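PDB 6LRF: Alr4995 protein from Nostoc sp., which probably works as a bifunctional enzyme of arginine breakdown, combining arginine dihydrolase and ornithine cyclodeaminase activities in one chain. Local coordinates for residues G77-L82 with G105-E110; R84-E89 with D114-G119; D153-S158 with H278-V283. All blocks are in the same frame, centred on the assembly; numbering follows the deposited sequence.

Contact 1 of 3, residues G77-L82 with G105-E110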
loop_
_atom_site.group_PDB
_atom_site.type_symbol
_atom_site.label_atom_id
_atom_site.label_comp_id
_atom_site.label_asym_id
_atom_site.label_seq_id
_atom_site.Cartn_x
_atom_site.Cartn_y
_atom_site.Cartn_z
ATOM N N GLY B 77 -26.563 25.790 49.312
ATOM C CA GLY B 77 -27.362 26.261 50.435
ATOM C C GLY B 77 -27.057 25.451 51.689
ATOM O O GLY B 77 -25.894 25.274 52.065
ATOM N N ASP B 78 -28.097 24.932 52.322
ATOM C CA ASP B 78 -27.913 24.110 53.522
ATOM C C ASP B 78 -27.877 22.608 53.190
ATOM O O ASP B 78 -27.835 21.775 54.091
ATOM C CB ASP B 78 -29.027 24.393 54.546
ATOM C CG ASP B 78 -29.070 25.870 55.007
ATOM O OD1 ASP B 78 -30.178 26.337 55.348
ATOM O OD2 ASP B 78 -28.018 26.562 55.036
ATOM N N ASN B 79 -27.904 22.268 51.899
ATOM C CA ASN B 79 -27.903 20.866 51.458
ATOM C C ASN B 79 -26.545 20.387 50.943
ATOM O O ASN B 79 -25.841 21.136 50.271
ATOM C CB ASN B 79 -28.941 20.662 50.357
ATOM C CG ASN B 79 -30.345 20.878 50.849
ATOM O OD1 ASN B 79 -30.750 20.306 51.866
ATOM N ND2 ASN B 79 -31.093 21.734 50.153
ATOM N N VAL B 80 -26.186 19.140 51.244
ATOM C CA VAL B 80 -25.003 18.545 50.634
ATOM C C VAL B 80 -25.365 17.160 50.101
ATOM O O VAL B 80 -26.095 16.416 50.748
ATOM C CB VAL B 80 -23.791 18.470 51.631
ATOM C CG1 VAL B 80 -24.232 18.013 52.977
ATOM C CG2 VAL B 80 -22.697 17.529 51.114
ATOM N N VAL B 81 -24.911 16.843 48.887
ATOM C CA VAL B 81 -24.920 15.456 48.428
ATOM C C VAL B 81 -23.522 14.932 48.725
ATOM O O VAL B 81 -22.533 15.463 48.224
ATOM C CB VAL B 81 -25.251 15.293 46.929
ATOM C CG1 VAL B 81 -25.307 13.791 46.557
ATOM C CG2 VAL B 81 -26.582 15.972 46.596
ATOM N N LEU B 82 -23.452 13.930 49.595
ATOM C CA LEU B 82 -22.202 13.295 49.973
ATOM C C LEU B 82 -21.596 12.538 48.794
ATOM O O LEU B 82 -22.304 11.852 48.074
ATOM C CB LEU B 82 -22.453 12.334 51.137
ATOM C CG LEU B 82 -21.257 11.748 51.877
ATOM C CD1 LEU B 82 -20.544 12.826 52.675
ATOM C CD2 LEU B 82 -21.734 10.619 52.800
ATOM N N GLY B 105 -24.002 21.546 60.369
ATOM C CA GLY B 105 -25.396 21.901 60.170
ATOM C C GLY B 105 -26.058 21.497 58.857
ATOM O O GLY B 105 -27.258 21.715 58.660
ATOM N N TYR B 106 -25.298 20.891 57.960
ATOM C CA TYR B 106 -25.836 20.572 56.643
ATOM C C TYR B 106 -26.788 19.402 56.661
ATOM O O TYR B 106 -26.656 18.480 57.455
ATOM C CB TYR B 106 -24.706 20.299 55.649
ATOM C CG TYR B 106 -23.874 21.525 55.389
ATOM C CD1 TYR B 106 -22.687 21.738 56.077
ATOM C CD2 TYR B 106 -24.293 22.492 54.476
ATOM C CE1 TYR B 106 -21.920 22.872 55.855
ATOM C CE2 TYR B 106 -23.538 23.639 54.250
ATOM C CZ TYR B 106 -22.349 23.819 54.937
ATOM O OH TYR B 106 -21.595 24.943 54.715
ATOM N N THR B 107 -27.764 19.453 55.765
ATOM C CA THR B 107 -28.633 18.314 55.513
ATOM C C THR B 107 -27.929 17.439 54.466
ATOM O O THR B 107 -27.733 17.863 53.326
ATOM C CB THR B 107 -30.022 18.781 55.036
ATOM O OG1 THR B 107 -30.559 19.693 56.000
ATOM C CG2 THR B 107 -30.982 17.617 54.833
ATOM N N VAL B 108 -27.537 16.233 54.875
ATOM C CA VAL B 108 -26.668 15.372 54.083
ATOM C C VAL B 108 -27.469 14.291 53.365
ATOM O O VAL B 108 -28.174 13.493 53.989
ATOM C CB VAL B 108 -25.585 14.704 54.957
ATOM C CG1 VAL B 108 -24.763 13.728 54.136
ATOM C CG2 VAL B 108 -24.675 15.753 55.587
ATOM N N TYR B 109 -27.372 14.285 52.043
ATOM C CA TYR B 109 -28.010 13.255 51.239
ATOM C C TYR B 109 -26.965 12.274 50.752
ATOM O O TYR B 109 -25.841 12.666 50.427
ATOM C CB TYR B 109 -28.740 13.860 50.055
ATOM C CG TYR B 109 -29.884 14.736 50.448
ATOM C CD1 TYR B 109 -29.720 16.104 50.586
ATOM C CD2 TYR B 109 -31.125 14.196 50.696
ATOM C CE1 TYR B 109 -30.779 16.917 50.953
ATOM C CE2 TYR B 109 -32.185 14.993 51.058
ATOM C CZ TYR B 109 -32.013 16.349 51.178
ATOM O OH TYR B 109 -33.083 17.133 51.539
ATOM N N GLU B 110 -27.338 11.004 50.703
ATOM C CA GLU B 110 -26.399 9.971 50.312
ATOM C C GLU B 110 -26.970 9.174 49.164
ATOM O O GLU B 110 -28.152 8.823 49.181
ATOM C CB GLU B 110 -26.092 9.056 51.485
ATOM C CG GLU B 110 -25.357 9.739 52.604
ATOM C CD GLU B 110 -25.131 8.798 53.755
ATOM O OE1 GLU B 110 -26.094 8.101 54.140
ATOM O OE2 GLU B 110 -23.994 8.734 54.257
#
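Strands 79-82 and 107-109 run parallel, 29° apart in direction, with their axes 4.7 Å apart at closest approach. Four nearly straight hydrogen bonds join them: T107 N to D78 O, V80 N to T107 O, Y109 N to V80 O and L82 N to Y109 O; all but the second run close to the C=O axis of their acceptor. V80 and V108 project side by side from the face that helix 93-103 covers through F101. With chi1 at 43°, CG1 of V80 sits in the crowded position between the backbone N and the carbonyl carbon, and it presses on CG2 of V108 at 3.5 Å, a tight contact. The same CG1 meets CB of Y106 at 3.5 Å. The Y106 ring turns its edge to G77, whose O lies 3.6 Å from CE2 in the ring plane, and its OH bonds to V269 O. On the other face, CE1 at the Y109 edge lies 3.5 Å from OD1 of N79, amide and ring planes 58° apart, while the ring stacks on W151. CG of E110 runs alongside CD2 of L82 at 3.7 Å, and its OE2 forms a salt bridge with K98. The parallel pair, joined through helix 93-103, makes a beta-alpha-beta crossover whose cohesion comes from straight backbone bonds and an apolar, helix-facing valine pair, with polar groups at its margins.

Contact 2 of 3, residues R84-E89 with D114-G119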
loop_
_atom_site.group_PDB
_atom_site.type_symbol
_atom_site.label_atom_id
_atom_site.label_comp_id
_atom_site.label_asym_id
_atom_site.label_seq_id
_atom_site.Cartn_x
_atom_site.Cartn_y
_atom_site.Cartn_z
ATOM N N ARG B 84 -19.980 9.513 46.945
ATOM C CA ARG B 84 -19.759 8.081 47.020
ATOM C C ARG B 84 -18.613 7.742 46.047
ATOM O O ARG B 84 -18.785 7.824 44.825
ATOM C CB ARG B 84 -21.037 7.309 46.682
ATOM C CG ARG B 84 -20.886 5.775 46.690
ATOM C CD ARG B 84 -20.205 5.261 47.955
ATOM N NE ARG B 84 -20.109 3.798 47.990
ATOM C CZ ARG B 84 -19.516 3.101 48.960
ATOM N NH1 ARG B 84 -19.481 1.774 48.905
ATOM N NH2 ARG B 84 -18.952 3.730 49.988
ATOM N N PHE B 85 -17.439 7.406 46.578
ATOM C CA PHE B 85 -16.260 7.237 45.716
ATOM C C PHE B 85 -16.326 5.909 44.962
ATOM O O PHE B 85 -16.839 4.919 45.474
ATOM C CB PHE B 85 -14.948 7.322 46.521
ATOM C CG PHE B 85 -14.646 8.703 47.052
ATOM C CD1 PHE B 85 -13.987 9.637 46.265
ATOM C CD2 PHE B 85 -15.033 9.071 48.339
ATOM C CE1 PHE B 85 -13.697 10.916 46.748
ATOM C CE2 PHE B 85 -14.757 10.349 48.836
ATOM C CZ PHE B 85 -14.087 11.277 48.039
ATOM N N LEU B 86 -15.820 5.919 43.731
ATOM C CA LEU B 86 -15.725 4.716 42.913
ATOM C C LEU B 86 -14.723 3.730 43.510
ATOM O O LEU B 86 -15.040 2.571 43.726
ATOM C CB LEU B 86 -15.314 5.083 41.483
ATOM C CG LEU B 86 -14.970 3.941 40.522
ATOM C CD1 LEU B 86 -16.198 3.104 40.245
ATOM C CD2 LEU B 86 -14.407 4.517 39.233
ATOM N N HIS B 87 -13.521 4.223 43.788
ATOM C CA HIS B 87 -12.417 3.398 44.257
ATOM C C HIS B 87 -12.400 3.225 45.757
ATOM O O HIS B 87 -12.508 4.202 46.504
ATOM C CB HIS B 87 -11.087 3.999 43.808
ATOM C CG HIS B 87 -10.875 3.949 42.329
ATOM N ND1 HIS B 87 -10.909 5.073 41.531
ATOM C CD2 HIS B 87 -10.640 2.907 41.501
ATOM C CE1 HIS B 87 -10.690 4.728 40.275
ATOM N NE2 HIS B 87 -10.519 3.418 40.231
ATOM N N LYS B 88 -12.226 1.981 46.191
ATOM C CA LYS B 88 -12.184 1.644 47.609
ATOM C C LYS B 88 -11.103 2.428 48.375
ATOM O O LYS B 88 -11.220 2.627 49.582
ATOM C CB LYS B 88 -11.966 0.136 47.776
ATOM C CG LYS B 88 -10.782 -0.407 46.964
ATOM C CD LYS B 88 -10.702 -1.944 46.983
ATOM C CE LYS B 88 -9.980 -2.480 45.738
ATOM N NZ LYS B 88 -10.222 -3.934 45.496
ATOM N N GLU B 89 -10.074 2.893 47.673
ATOM C CA GLU B 89 -8.959 3.574 48.324
ATOM C C GLU B 89 -9.373 4.931 48.915
ATOM O O GLU B 89 -8.667 5.491 49.766
ATOM C CB GLU B 89 -7.791 3.768 47.343
ATOM C CG GLU B 89 -6.987 2.504 47.022
ATOM C CD GLU B 89 -7.632 1.646 45.950
ATOM O OE1 GLU B 89 -8.407 2.203 45.141
ATOM O OE2 GLU B 89 -7.369 0.417 45.910
ATOM N N ASP B 114 -23.916 1.750 45.237
ATOM C CA ASP B 114 -23.328 1.345 43.960
ATOM C C ASP B 114 -23.495 2.430 42.893
ATOM O O ASP B 114 -23.464 2.153 41.694
ATOM C CB ASP B 114 -23.962 0.043 43.473
ATOM C CG ASP B 114 -25.401 0.234 43.051
ATOM O OD1 ASP B 114 -26.099 1.052 43.697
ATOM O OD2 ASP B 114 -25.835 -0.424 42.079
ATOM N N LEU B 115 -23.681 3.671 43.332
ATOM C CA LEU B 115 -23.886 4.776 42.407
ATOM C C LEU B 115 -22.882 5.882 42.697
ATOM O O LEU B 115 -23.184 6.828 43.422
ATOM C CB LEU B 115 -25.310 5.297 42.518
ATOM C CG LEU B 115 -25.809 6.202 41.403
ATOM C CD1 LEU B 115 -25.582 5.498 40.084
ATOM C CD2 LEU B 115 -27.299 6.474 41.613
ATOM N N PRO B 116 -21.675 5.755 42.143
ATOM C CA PRO B 116 -20.603 6.699 42.473
ATOM C C PRO B 116 -20.858 8.139 42.019
ATOM O O PRO B 116 -21.481 8.402 40.986
ATOM C CB PRO B 116 -19.370 6.109 41.758
ATOM C CG PRO B 116 -19.889 5.058 40.842
ATOM C CD PRO B 116 -21.178 4.576 41.412
ATOM N N PHE B 117 -20.371 9.065 42.834
ATOM C CA PHE B 117 -20.475 10.500 42.576
ATOM C C PHE B 117 -19.414 11.182 43.401
ATOM O O PHE B 117 -19.333 10.937 44.603
ATOM C CB PHE B 117 -21.847 11.033 42.948
ATOM C CG PHE B 117 -21.907 12.527 43.033
ATOM C CD1 PHE B 117 -21.923 13.294 41.882
ATOM C CD2 PHE B 117 -21.946 13.165 44.268
ATOM C CE1 PHE B 117 -21.981 14.674 41.952
ATOM C CE2 PHE B 117 -22.000 14.548 44.352
ATOM C CZ PHE B 117 -22.022 15.306 43.189
ATOM N N GLU B 118 -18.589 12.028 42.796
ATOM C CA GLU B 118 -17.427 12.500 43.546
ATOM C C GLU B 118 -17.410 14.002 43.819
ATOM O O GLU B 118 -16.359 14.650 43.794
ATOM C CB GLU B 118 -16.153 12.037 42.837
ATOM C CG GLU B 118 -16.097 10.497 42.865
ATOM C CD GLU B 118 -14.719 9.907 42.597
ATOM O OE1 GLU B 118 -13.812 10.650 42.161
ATOM O OE2 GLU B 118 -14.555 8.686 42.821
ATOM N N GLY B 119 -18.587 14.541 44.126
ATOM C CA GLY B 119 -18.682 15.846 44.766
ATOM C C GLY B 119 -18.473 17.035 43.860
ATOM O O GLY B 119 -18.747 16.975 42.655
HETATM O O HOH W 1 -12.639 7.212 43.757
#
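OE2 of E118 is gripped by two hydrogen bonds, and the whole carboxylate by four. L86 N donates to OE2 at 3.2 Å, nearly straight at 170°, along the anti lone pair that points away from OE1. A water donates the second bond to OE2, with its oxygen 2.6 Å away, and in turn accepts from H87 N at 3.1 Å. OE1 is held by H168 NE2 and, in a salt bridge, by R139 NH1. The extended E118 chain crosses the F85 ring at about a right angle, bringing OE2 to 3.6 Å from CD1, with carboxylate and ring planes 60° apart. This buried carboxylate, met by a backbone N-H, a water, a histidine and an arginine, would probably stay ionised. Next to it in the chain, F117 pairs with R84 in a single antiparallel, hydrogen-bonded bridge. F117 N reaches R84 O at 2.8 Å, in the carbonyl plane and on a lone pair, whereas the return bond from R84 N to F117 O is bent and weak. CB of P116 packs beside R84 O and lies 4.2 Å from CB of L86. R84 bends at chi2 (49°), which leads its guanidinium away to a salt bridge with E94 and a bond from NE to K113 O; E94 also accepts from F85 N. At the far end D114 O takes a bond from Q326 of the second subunit. N71 ND2 bonds to E118 O. The E118-H168 pair is consistent with the acidic residue and histidine that guanidine-modifying enzymes, the alpha/beta-propeller family of this domain, use in catalysis, so both probably lie in or beside the dihydrolase site.

Contact 3 of 3, residues D153-S158 with H278-V283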
loop_
_atom_site.group_PDB
_atom_site.type_symbol
_atom_site.label_atom_id
_atom_site.label_comp_id
_atom_site.label_asym_id
_atom_site.label_seq_id
_atom_site.Cartn_x
_atom_site.Cartn_y
_atom_site.Cartn_z
ATOM N N ASP B 153 -32.464 20.855 44.327
ATOM C CA ASP B 153 -33.508 21.663 43.684
ATOM C C ASP B 153 -32.934 22.630 42.627
ATOM O O ASP B 153 -33.079 23.851 42.736
ATOM C CB ASP B 153 -34.305 22.437 44.753
ATOM C CG ASP B 153 -35.766 22.677 44.355
ATOM O OD1 ASP B 153 -36.228 22.085 43.359
ATOM O OD2 ASP B 153 -36.467 23.446 45.056
ATOM N N ILE B 154 -32.297 22.076 41.597
ATOM C CA ILE B 154 -31.575 22.882 40.620
ATOM C C ILE B 154 -31.526 22.206 39.251
ATOM O O ILE B 154 -31.631 20.984 39.166
ATOM C CB ILE B 154 -30.141 23.178 41.111
ATOM C CG1 ILE B 154 -29.507 24.278 40.265
ATOM C CG2 ILE B 154 -29.290 21.916 41.126
ATOM C CD1 ILE B 154 -28.395 25.013 40.944
ATOM N N GLU B 155 -31.403 23.005 38.186
ATOM C CA GLU B 155 -31.211 22.482 36.829
ATOM C C GLU B 155 -29.810 21.901 36.664
ATOM O O GLU B 155 -28.822 22.596 36.883
ATOM C CB GLU B 155 -31.430 23.575 35.775
ATOM C CG GLU B 155 -31.196 23.096 34.338
ATOM C CD GLU B 155 -31.324 24.213 33.306
ATOM O OE1 GLU B 155 -30.641 25.247 33.450
ATOM O OE2 GLU B 155 -32.109 24.055 32.353
ATOM N N VAL B 156 -29.729 20.628 36.275
ATOM C CA VAL B 156 -28.436 19.950 36.131
ATOM C C VAL B 156 -28.110 19.710 34.662
ATOM O O VAL B 156 -28.888 19.104 33.943
ATOM C CB VAL B 156 -28.417 18.604 36.888
ATOM C CG1 VAL B 156 -27.134 17.816 36.586
ATOM C CG2 VAL B 156 -28.541 18.851 38.386
ATOM N N LEU B 157 -26.955 20.205 34.233
ATOM C CA LEU B 157 -26.479 20.034 32.865
ATOM C C LEU B 157 -25.363 19.004 32.799
ATOM O O LEU B 157 -24.306 19.213 33.388
ATOM C CB LEU B 157 -25.976 21.371 32.318
ATOM C CG LEU B 157 -26.976 22.521 32.310
ATOM C CD1 LEU B 157 -26.353 23.736 31.653
ATOM C CD2 LEU B 157 -28.246 22.101 31.587
ATOM N N SER B 158 -25.581 17.900 32.083
ATOM C CA SER B 158 -24.604 16.806 32.076
ATOM C C SER B 158 -23.533 16.995 31.013
ATOM O O SER B 158 -23.853 17.262 29.850
ATOM C CB SER B 158 -25.309 15.463 31.860
ATOM O OG SER B 158 -26.324 15.264 32.836
ATOM N N HIS B 278 -34.934 25.685 40.277
ATOM C CA HIS B 278 -35.703 24.527 40.670
ATOM C C HIS B 278 -35.161 23.317 39.924
ATOM O O HIS B 278 -34.504 23.460 38.882
ATOM C CB HIS B 278 -37.204 24.722 40.396
ATOM C CG HIS B 278 -37.552 24.916 38.952
ATOM N ND1 HIS B 278 -37.346 26.108 38.285
ATOM C CD2 HIS B 278 -38.132 24.079 38.055
ATOM C CE1 HIS B 278 -37.770 25.991 37.037
ATOM N NE2 HIS B 278 -38.251 24.770 36.873
ATOM N N ALA B 279 -35.427 22.142 40.485
ATOM C CA ALA B 279 -35.013 20.865 39.921
ATOM C C ALA B 279 -35.375 20.740 38.450
ATOM O O ALA B 279 -36.539 20.872 38.060
ATOM C CB ALA B 279 -35.638 19.717 40.699
ATOM N N ASN B 280 -34.361 20.479 37.638
ATOM C CA ASN B 280 -34.590 20.137 36.247
ATOM C C ASN B 280 -33.550 19.130 35.757
ATOM O O ASN B 280 -32.349 19.378 35.876
ATOM C CB ASN B 280 -34.562 21.395 35.397
ATOM C CG ASN B 280 -35.197 21.191 34.064
ATOM O OD1 ASN B 280 -36.205 20.486 33.946
ATOM N ND2 ASN B 280 -34.606 21.786 33.032
ATOM N N VAL B 281 -34.010 17.989 35.237
ATOM C CA VAL B 281 -33.099 16.968 34.706
ATOM C C VAL B 281 -33.351 16.749 33.209
ATOM O O VAL B 281 -34.503 16.713 32.764
ATOM C CB VAL B 281 -33.222 15.589 35.465
ATOM C CG1 VAL B 281 -33.520 15.794 36.939
ATOM C CG2 VAL B 281 -34.282 14.678 34.855
ATOM N N TYR B 282 -32.277 16.617 32.434
ATOM C CA TYR B 282 -32.419 16.241 31.026
ATOM C C TYR B 282 -32.081 14.767 30.810
ATOM O O TYR B 282 -32.375 14.199 29.751
ATOM C CB TYR B 282 -31.552 17.133 30.137
ATOM C CG TYR B 282 -31.931 18.587 30.237
ATOM C CD1 TYR B 282 -32.982 19.109 29.492
ATOM C CD2 TYR B 282 -31.258 19.433 31.098
ATOM C CE1 TYR B 282 -33.339 20.445 29.592
ATOM C CE2 TYR B 282 -31.608 20.765 31.208
ATOM C CZ TYR B 282 -32.648 21.267 30.453
ATOM O OH TYR B 282 -32.985 22.603 30.567
ATOM N N VAL B 283 -31.476 14.147 31.822
ATOM C CA VAL B 283 -31.165 12.726 31.776
ATOM C C VAL B 283 -32.448 11.920 31.586
ATOM O O VAL B 283 -33.459 12.153 32.263
ATOM C CB VAL B 283 -30.425 12.279 33.053
ATOM C CG1 VAL B 283 -30.140 10.781 33.025
ATOM C CG2 VAL B 283 -29.130 13.081 33.210
#
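E155 is fully extended as far as CD (chi1 178°, chi2 -176°) and Y282 places its CG beside its own backbone N (chi1 -61°), so that the two side chains cross obliquely and OE2 comes to the hydroxyl at the ring edge. Y282 OH donates to OE2 of E155 at 2.5 Å, a very short bond on the anti lone pair, and OE2 lies in the plane of the ring. N280, alongside E155 and pointing the same way, adds a weak bond from ND2 to that oxygen at 3.4 Å. R199 forms a salt bridge with OE1 and a weak bond with Y282 OH, which would help keep the carboxylate charged. In the mixed sheet, strand 280-292 lies between 155-160 and 329-337, with 313-320 at the edge; the parallel pairing is brief, the chains diverging toward S158 and V283. V156 N bonds to N280 O at 2.9 Å, nearly along the C=O axis; N280 N reaches I154 O at 3.2 Å from well above the carbonyl plane. D153, leaving helix 145-152 with positive phi, receives A279 N on OD1 at 3.0 Å, from above the carboxylate plane. CD2 of L157 meets CE2 of Y282 at 3.6 Å.

In the fold
Contacts 1 and 2 interlock along the chain, since their segments alternate, and their centres are about 17 Å apart. They also touch: CE2 of F117 packs against V81 O at 4.0 Å, so the loop carrying E118 packs against the end of strand 79-82. Contact 3 closes later in the sequence, its centre about 17 Å from that of contact 1 and about 21 Å from that of contact 2. It touches neither, the nearest atoms being about 6 and 8 Å away. Helix 145-152 lies between, meeting V81, F117 and V156. Contact 2 probably contributes E118 to the dihydrolase site, beside H168; contacts 1 and 3 are structural packing between strands.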